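Local coordinates for phosphoribosylformylglycinamidine synthase 2 (Thermus thermophilus, PDB 3VIU), which is the synthetase-like subunit of the PurM/PurL family, built from two tandem pairs of AIR synthase-related domains, and binds ADP and magnesium, at residues C42-S47 with S521-L526. Numbering follows the deposited sequence.
Sequences CAYKNS and SGNVSL. With ADP (adenosine-5'-diphosphate), chain B; PO4 (phosphate ion), chain C.
The phenol ring of Tyr44 has Cys42 C in its plane at the CD1 edge, while the strand and ADP come to the side that carries CD2, CE2 and OH. Near the ring plane, at the hydroxyl edge, lies the side-chain oxygen OD1 of Asn523, 3.0 Å from Tyr44 OH; the amide plane stands 80° from the ring. ADP and Val524 both approach obliquely and converge on Tyr44 CE2, 3.2 Å from ADP N7 and 3.3 Å from Val524 CB. Tyr44 OH accepts a weak, bent hydrogen bond from Val524 N at 3.4 Å. Tyr44 leaves helix 40-43 with positive phi, and with CG anti to its carbonyl carbon (chi1 -74°) the side chain reaches the strand although Tyr44 CA and Val524 CA stay 7.4 Å apart. That strand, 519-525, is an outermost one of its mixed sheet in the PurM-like N-terminal domain of the second half of the chain, whereas Tyr44 comes from the N-terminal linker region; together they line the ADP pocket, where Glu67 O, Lys83 NZ and Asp485 OD1 also hydrogen-bond to the nucleotide. Val524 CG1, anti to its backbone N, packs beside Ser47 OG, while CG2 turns to adenine N6. The strand backbone reads both ends of the nucleoside: Gly522 N donates to ADP O2' (3.2 Å), and Asn523 O takes a weak bond from N6. Gly522, with no side chain, lets the adenine lie close, its CA 3.9 Å from ADP N1. Asn523 CB points away from Tyr44; CG anti to the backbone N (chi1 -178°) swings OD1 back, while ND2 bonds weakly to Ser86. On the side of the strand away from Tyr44, Ser525 OG donates to O3 of a phosphate ion at 2.6 Å; Ser86 OG, Asn88 N and His89 N also hydrogen-bond to the ion.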
loop_
_atom_site.group_PDB
_atom_site.type_symbol
_atom_site.label_atom_id
_atom_site.label_comp_id
_atom_site.label_asym_id
_atom_site.label_seq_id
_atom_site.Cartn_x
_atom_site.Cartn_y
_atom_site.Cartn_z
ATOM N N CYS A 42 3.377 -15.400 -9.055
ATOM C CA CYS A 42 4.691 -15.034 -9.578
ATOM C C CYS A 42 4.713 -14.515 -11.011
ATOM O O CYS A 42 5.492 -13.624 -11.340
ATOM C CB CYS A 42 5.644 -16.230 -9.490
ATOM S SG CYS A 42 6.041 -16.780 -7.815
ATOM N N ALA A 43 3.854 -15.058 -11.862
ATOM C CA ALA A 43 3.854 -14.674 -13.267
ATOM C C ALA A 43 2.944 -13.527 -13.696
ATOM O O ALA A 43 3.201 -12.913 -14.736
ATOM C CB ALA A 43 3.566 -15.908 -14.130
ATOM N N TYR A 44 1.893 -13.237 -12.926
ATOM C CA TYR A 44 0.984 -12.149 -13.288
ATOM C C TYR A 44 0.432 -12.374 -14.698
ATOM O O TYR A 44 0.306 -11.439 -15.482
ATOM C CB TYR A 44 1.730 -10.813 -13.257
ATOM C CG TYR A 44 2.033 -10.301 -11.875
ATOM C CD1 TYR A 44 2.827 -11.035 -10.982
ATOM C CD2 TYR A 44 1.487 -9.098 -11.433
ATOM C CE1 TYR A 44 3.056 -10.579 -9.682
ATOM C CE2 TYR A 44 1.707 -8.641 -10.142
ATOM C CZ TYR A 44 2.485 -9.380 -9.272
ATOM O OH TYR A 44 2.662 -8.914 -7.994
ATOM N N LYS A 45 0.103 -13.619 -15.010
ATOM C CA LYS A 45 -0.390 -13.986 -16.327
ATOM C C LYS A 45 -1.605 -13.229 -16.869
ATOM O O LYS A 45 -1.645 -12.892 -18.048
ATOM C CB LYS A 45 -0.644 -15.491 -16.360
ATOM C CG LYS A 45 0.635 -16.309 -16.221
ATOM C CD LYS A 45 0.384 -17.813 -16.300
ATOM C CE LYS A 45 -0.580 -18.275 -15.211
ATOM N NZ LYS A 45 -0.634 -19.756 -15.103
ATOM N N ASN A 46 -2.586 -12.940 -16.025
ATOM C CA ASN A 46 -3.769 -12.239 -16.500
ATOM C C ASN A 46 -3.749 -10.728 -16.333
ATOM O O ASN A 46 -4.610 -10.037 -16.881
ATOM C CB ASN A 46 -5.012 -12.799 -15.820
ATOM C CG ASN A 46 -5.273 -14.239 -16.198
ATOM O OD1 ASN A 46 -4.590 -15.158 -15.736
ATOM N ND2 ASN A 46 -6.257 -14.444 -17.054
ATOM N N SER A 47 -2.767 -10.212 -15.603
ATOM C CA SER A 47 -2.684 -8.776 -15.355
ATOM C C SER A 47 -1.626 -8.017 -16.142
ATOM O O SER A 47 -1.785 -6.822 -16.375
ATOM C CB SER A 47 -2.465 -8.509 -13.861
ATOM O OG SER A 47 -1.217 -9.022 -13.434
ATOM N N SER A 521 5.938 1.101 -8.558
ATOM C CA SER A 521 5.923 -0.279 -8.092
ATOM C C SER A 521 4.513 -0.638 -7.672
ATOM O O SER A 521 3.608 0.206 -7.696
ATOM C CB SER A 521 6.863 -0.468 -6.900
ATOM O OG SER A 521 6.379 0.209 -5.755
ATOM N N GLY A 522 4.319 -1.891 -7.280
ATOM C CA GLY A 522 2.997 -2.309 -6.864
ATOM C C GLY A 522 2.877 -3.806 -6.714
ATOM O O GLY A 522 3.876 -4.517 -6.702
ATOM N N ASN A 523 1.643 -4.280 -6.611
ATOM C CA ASN A 523 1.371 -5.693 -6.443
ATOM C C ASN A 523 0.018 -6.029 -7.035
ATOM O O ASN A 523 -0.809 -5.153 -7.272
ATOM C CB ASN A 523 1.361 -6.051 -4.960
ATOM C CG ASN A 523 1.137 -7.531 -4.729
ATOM O OD1 ASN A 523 1.943 -8.353 -5.151
ATOM N ND2 ASN A 523 0.035 -7.879 -4.066
ATOM N N VAL A 524 -0.205 -7.314 -7.273
ATOM C CA VAL A 524 -1.474 -7.768 -7.818
ATOM C C VAL A 524 -1.843 -9.085 -7.180
ATOM O O VAL A 524 -1.108 -10.057 -7.293
ATOM C CB VAL A 524 -1.415 -7.971 -9.354
ATOM C CG1 VAL A 524 -2.725 -8.576 -9.858
ATOM C CG2 VAL A 524 -1.150 -6.646 -10.035
ATOM N N SER A 525 -2.983 -9.105 -6.503
ATOM C CA SER A 525 -3.478 -10.318 -5.865
ATOM C C SER A 525 -4.825 -10.650 -6.490
ATOM O O SER A 525 -5.773 -9.874 -6.379
ATOM C CB SER A 525 -3.643 -10.107 -4.361
ATOM O OG SER A 525 -4.227 -11.248 -3.770
ATOM N N LEU A 526 -4.906 -11.794 -7.159
ATOM C CA LEU A 526 -6.145 -12.206 -7.808
ATOM C C LEU A 526 -6.763 -13.417 -7.125
ATOM O O LEU A 526 -6.204 -13.957 -6.168
ATOM C CB LEU A 526 -5.885 -12.529 -9.279
ATOM C CG LEU A 526 -5.307 -11.375 -10.095
ATOM C CD1 LEU A 526 -5.065 -11.848 -11.510
ATOM C CD2 LEU A 526 -6.257 -10.174 -10.070
HETATM P PB ADP B . 8.079 -9.735 -4.790
HETATM O O1B ADP B . 7.599 -11.116 -5.078
HETATM O O2B ADP B . 7.147 -9.075 -3.655
HETATM O O3B ADP B . 9.679 -9.821 -4.265
HETATM P PA ADP B . 6.894 -9.333 -7.216
HETATM O O1A ADP B . 7.506 -10.347 -8.118
HETATM O O2A ADP B . 5.635 -10.008 -6.450
HETATM O O3A ADP B . 8.018 -8.806 -6.140
HETATM O "O5'" ADP B . 6.328 -8.042 -8.042
HETATM C "C5'" ADP B . 6.700 -8.156 -9.429
HETATM C "C4'" ADP B . 7.243 -6.825 -10.026
HETATM O "O4'" ADP B . 6.211 -6.142 -10.808
HETATM C "C3'" ADP B . 7.713 -5.793 -8.969
HETATM O "O3'" ADP B . 8.809 -5.031 -9.496
HETATM C "C2'" ADP B . 6.465 -4.944 -8.728
HETATM O "O2'" ADP B . 6.781 -3.643 -8.227
HETATM C "C1'" ADP B . 5.794 -4.920 -10.103
HETATM N N9 ADP B . 4.330 -4.856 -9.991
HETATM C C8 ADP B . 3.494 -5.887 -9.664
HETATM N N7 ADP B . 2.256 -5.486 -9.657
HETATM C C5 ADP B . 2.209 -4.176 -9.976
HETATM C C6 ADP B . 1.176 -3.215 -10.125
HETATM N N6 ADP B . -0.147 -3.569 -9.926
HETATM N N1 ADP B . 1.509 -1.950 -10.465
HETATM C C2 ADP B . 2.786 -1.586 -10.663
HETATM N N3 ADP B . 3.786 -2.460 -10.533
HETATM C C4 ADP B . 3.547 -3.746 -10.196
HETATM P P PO4 C . -2.024 -13.235 -1.864
HETATM O O1 PO4 C . -2.069 -11.947 -1.135
HETATM O O2 PO4 C . -2.932 -14.205 -1.208
HETATM O O3 PO4 C . -2.457 -13.025 -3.264
HETATM O O4 PO4 C . -0.637 -13.764 -1.849
#